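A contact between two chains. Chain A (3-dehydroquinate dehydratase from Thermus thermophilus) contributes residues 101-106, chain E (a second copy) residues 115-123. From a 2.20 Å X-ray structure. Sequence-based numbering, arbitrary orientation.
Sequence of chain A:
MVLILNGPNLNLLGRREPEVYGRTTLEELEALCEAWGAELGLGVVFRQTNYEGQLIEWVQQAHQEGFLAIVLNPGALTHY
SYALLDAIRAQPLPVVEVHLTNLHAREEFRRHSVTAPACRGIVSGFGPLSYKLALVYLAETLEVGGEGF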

ATOM      1  N   THR A 101      -8.918  11.261 -25.067  1.00 25.61           N
ATOM      2  CA  THR A 101      -7.506  11.200 -24.735  1.00 26.96           C
ATOM      3  C   THR A 101      -7.173   9.851 -24.242  1.00 27.74           C
ATOM      4  O   THR A 101      -8.048   9.077 -23.883  1.00 28.31           O
ATOM      5  CB  THR A 101      -7.086  12.191 -23.572  1.00 28.40           C
ATOM      6  OG1 THR A 101      -7.798  11.903 -22.349  1.00 30.58           O
ATOM      7  CG2 THR A 101      -7.384  13.604 -23.905  1.00 26.25           C
ATOM      8  N   ASN A 102      -5.873   9.579 -24.210  1.00 29.34           N
ATOM      9  CA  ASN A 102      -5.345   8.314 -23.755  1.00 29.88           C
ATOM     10  C   ASN A 102      -5.182   8.437 -22.252  1.00 30.97           C
ATOM     11  O   ASN A 102      -4.255   9.135 -21.760  1.00 29.95           O
ATOM     12  CB  ASN A 102      -3.967   8.053 -24.387  1.00 30.12           C
ATOM     13  CG  ASN A 102      -3.380   6.710 -23.964  1.00 30.88           C
ATOM     14  OD1 ASN A 102      -3.829   6.094 -22.986  1.00 28.22           O
ATOM     15  ND2 ASN A 102      -2.392   6.246 -24.703  1.00 33.11           N
ATOM     16  N   LEU A 103      -6.055   7.755 -21.531  1.00 32.67           N
ATOM     17  CA  LEU A 103      -6.092   7.818 -20.070  1.00 35.24           C
ATOM     18  C   LEU A 103      -4.776   7.389 -19.363  1.00 36.19           C
ATOM     19  O   LEU A 103      -4.532   7.767 -18.219  1.00 38.39           O
ATOM     20  CB  LEU A 103      -7.209   6.941 -19.574  1.00 36.35           C
ATOM     21  CG  LEU A 103      -8.583   7.464 -20.065  1.00 38.25           C
ATOM     22  CD1 LEU A 103      -9.643   6.647 -19.391  1.00 39.38           C
ATOM     23  CD2 LEU A 103      -8.751   8.978 -19.882  1.00 39.50           C
ATOM     24  N   HIS A 104      -3.948   6.655 -20.069  1.00 34.69           N
ATOM     25  CA  HIS A 104      -2.768   6.048 -19.520  1.00 34.79           C
ATOM     26  C   HIS A 104      -1.525   6.861 -19.675  1.00 32.78           C
ATOM     27  O   HIS A 104      -0.510   6.432 -19.244  1.00 33.61           O
ATOM     28  CB  HIS A 104      -2.583   4.663 -20.149  1.00 34.11           C
ATOM     29  CG  HIS A 104      -3.748   3.805 -19.912  1.00 37.53           C
ATOM     30  ND1 HIS A 104      -4.617   3.437 -20.918  1.00 44.20           N
ATOM     31  CD2 HIS A 104      -4.262   3.315 -18.767  1.00 41.13           C
ATOM     32  CE1 HIS A 104      -5.575   2.685 -20.414  1.00 46.36           C
ATOM     33  NE2 HIS A 104      -5.414   2.642 -19.099  1.00 47.83           N
ATOM     34  N   ALA A 105      -1.610   8.027 -20.269  1.00 33.48           N
ATOM     35  CA  ALA A 105      -0.493   8.927 -20.513  1.00 34.05           C
ATOM     36  C   ALA A 105      -0.721  10.274 -19.844  1.00 34.32           C
ATOM     37  O   ALA A 105      -0.166  11.272 -20.290  1.00 34.16           O
ATOM     38  CB  ALA A 105      -0.322   9.147 -22.044  1.00 35.10           C
ATOM     39  N   ARG A 106      -1.579  10.320 -18.823  1.00 34.88           N
ATOM     40  CA  ARG A 106      -1.794  11.532 -18.035  1.00 35.28           C
ATOM     41  C   ARG A 106      -1.633  11.223 -16.534  1.00 35.15           C
ATOM     42  O   ARG A 106      -0.881  10.336 -16.209  1.00 36.72           O
ATOM     43  CB  ARG A 106      -3.174  12.050 -18.364  1.00 36.28           C
ATOM     44  CG  ARG A 106      -3.517  12.094 -19.872  1.00 35.97           C
ATOM     45  CD  ARG A 106      -4.896  12.469 -20.171  1.00 31.58           C
ATOM     46  NE  ARG A 106      -5.258  13.774 -19.596  1.00 33.24           N
ATOM     47  CZ  ARG A 106      -6.486  14.298 -19.700  1.00 31.99           C
ATOM     48  NH1 ARG A 106      -6.772  15.464 -19.182  1.00 27.54           N
ATOM     49  NH2 ARG A 106      -7.440  13.647 -20.372  1.00 34.12           N
TER
ATOM     50  N   THR E 115       2.449  -0.751 -21.845  1.00 23.22           N
ATOM     51  CA  THR E 115       2.753  -0.222 -23.215  1.00 22.61           C
ATOM     52  C   THR E 115       1.864   0.947 -23.514  1.00 23.24           C
ATOM     53  O   THR E 115       2.221   1.853 -24.237  1.00 22.75           O
ATOM     54  CB  THR E 115       2.551  -1.329 -24.257  1.00 23.55           C
ATOM     55  OG1 THR E 115       1.307  -2.053 -24.011  1.00 18.32           O
ATOM     56  CG2 THR E 115       3.634  -2.405 -24.020  1.00 22.56           C
ATOM     57  N   ALA E 116       0.694   0.944 -22.888  1.00 25.32           N
ATOM     58  CA  ALA E 116      -0.399   1.916 -23.239  1.00 27.32           C
ATOM     59  C   ALA E 116      -0.006   3.387 -23.272  1.00 27.17           C
ATOM     60  O   ALA E 116      -0.494   4.137 -24.141  1.00 28.85           O
ATOM     61  CB  ALA E 116      -1.592   1.747 -22.288  1.00 27.64           C
ATOM     62  N   PRO E 117       0.782   3.837 -22.327  1.00 26.69           N
ATOM     63  CA  PRO E 117       1.177   5.267 -22.334  1.00 26.41           C
ATOM     64  C   PRO E 117       1.873   5.723 -23.553  1.00 26.36           C
ATOM     65  O   PRO E 117       1.827   6.922 -23.834  1.00 28.64           O
ATOM     66  CB  PRO E 117       2.151   5.407 -21.115  1.00 25.86           C
ATOM     67  CG  PRO E 117       1.722   4.362 -20.218  1.00 26.93           C
ATOM     68  CD  PRO E 117       1.352   3.137 -21.166  1.00 26.52           C
ATOM     69  N   ALA E 118       2.593   4.859 -24.239  1.00 26.49           N
ATOM     70  CA  ALA E 118       3.339   5.321 -25.411  1.00 26.32           C
ATOM     71  C   ALA E 118       2.570   5.107 -26.702  1.00 26.09           C
ATOM     72  O   ALA E 118       3.040   5.463 -27.787  1.00 28.46           O
ATOM     73  CB  ALA E 118       4.710   4.635 -25.457  1.00 26.69           C
ATOM     74  N   CYS E 119       1.391   4.504 -26.600  1.00 26.58           N
ATOM     75  CA  CYS E 119       0.504   4.269 -27.752  1.00 27.19           C
ATOM     76  C   CYS E 119      -0.373   5.493 -28.108  1.00 27.25           C
ATOM     77  O   CYS E 119      -0.649   6.279 -27.251  1.00 25.97           O
ATOM     78  CB  CYS E 119      -0.339   3.041 -27.491  1.00 27.78           C
ATOM     79  SG  CYS E 119       0.687   1.545 -27.456  1.00 28.07           S
ATOM     80  N   ARG E 120      -0.806   5.621 -29.368  1.00 28.01           N
ATOM     81  CA  ARG E 120      -1.741   6.650 -29.735  1.00 29.68           C
ATOM     82  C   ARG E 120      -3.055   6.481 -28.976  1.00 28.37           C
ATOM     83  O   ARG E 120      -3.615   7.422 -28.549  1.00 28.12           O
ATOM     84  CB  ARG E 120      -2.058   6.642 -31.223  1.00 29.76           C
ATOM     85  CG  ARG E 120      -1.104   7.434 -31.992  1.00 38.08           C
ATOM     86  CD  ARG E 120      -1.209   9.039 -31.859  1.00 41.15           C
ATOM     87  NE  ARG E 120      -0.162   9.543 -32.748  1.00 45.88           N
ATOM     88  CZ  ARG E 120      -0.294   9.687 -34.054  1.00 50.73           C
ATOM     89  NH1 ARG E 120       0.753  10.100 -34.770  1.00 53.13           N
ATOM     90  NH2 ARG E 120      -1.473   9.447 -34.646  1.00 48.10           N
ATOM     91  N   GLY E 121      -3.569   5.266 -28.924  1.00 27.38           N
ATOM     92  CA  GLY E 121      -4.717   4.991 -28.107  1.00 26.30           C
ATOM     93  C   GLY E 121      -4.786   3.517 -27.947  1.00 26.16           C
ATOM     94  O   GLY E 121      -3.890   2.787 -28.424  1.00 24.12           O
ATOM     95  N   ILE E 122      -5.897   3.095 -27.334  1.00 24.77           N
ATOM     96  CA  ILE E 122      -6.157   1.746 -27.011  1.00 25.66           C
ATOM     97  C   ILE E 122      -7.608   1.364 -27.331  1.00 25.54           C
ATOM     98  O   ILE E 122      -8.511   2.111 -27.094  1.00 23.97           O
ATOM     99  CB  ILE E 122      -5.813   1.517 -25.503  1.00 26.50           C
ATOM    100  CG1 ILE E 122      -6.274   0.200 -25.054  1.00 29.65           C
ATOM    101  CG2 ILE E 122      -6.462   2.530 -24.585  1.00 30.67           C
ATOM    102  CD1 ILE E 122      -5.345  -0.382 -24.048  1.00 33.98           C
ATOM    103  N   VAL E 123      -7.801   0.171 -27.902  1.00 25.06           N
ATOM    104  CA  VAL E 123      -9.078  -0.387 -28.124  1.00 23.82           C
ATOM    105  C   VAL E 123      -9.174  -1.804 -27.595  1.00 24.76           C
ATOM    106  O   VAL E 123      -8.288  -2.660 -27.842  1.00 22.39           O
ATOM    107  CB  VAL E 123      -9.667  -0.152 -29.631  1.00 25.28           C
ATOM    108  CG1 VAL E 123      -8.783   0.506 -30.645  1.00 24.39           C
ATOM    109  CG2 VAL E 123     -10.582  -1.281 -30.102  1.00 27.49           C
TER

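The contact between the two stretches is small, burying 313 Å² in total, and its polar part rests on one side chain, N102(A), whose amide reaches the backbone of chain E. Along chain E, T115(E) makes no contact itself, and the first residue to meet chain A is A116(E), at the start of a short 3-10 segment. Its carbonyl O accepts a hydrogen bond from ND2 of N102(A) at 2.9 Å, while also receiving the backbone N of C119(E) at 3.1 Å. The methyl of A116(E) points toward chain A, and its CB lies 3.7 Å from ND1 of H104(A), a van der Waals contact.

P117(E) packs beside the backbone of chain A, its CG 3.2 Å from O of H104(A), and its own O lies 3.6 Å from CB of A105(A). A118(E) turns away. At C119(E) the main chain contributes again: its O takes a second, weak hydrogen bond from ND2 of N102(A), at 3.1 Å. The asparagine suits this place because its amide NH2 can serve two carbonyls while its OD1 accepts the backbone N of H104(A) at 3.0 Å, tying the side chain to its own loop with ND2 turned to chain E.

G121(E) passes close to N102(A), with CA atoms 5.5 Å apart. Finally, I122(E) points toward chain A and places CG2 4.2 Å from ND1 of H104(A), a van der Waals contact of a methyl with the imidazole edge.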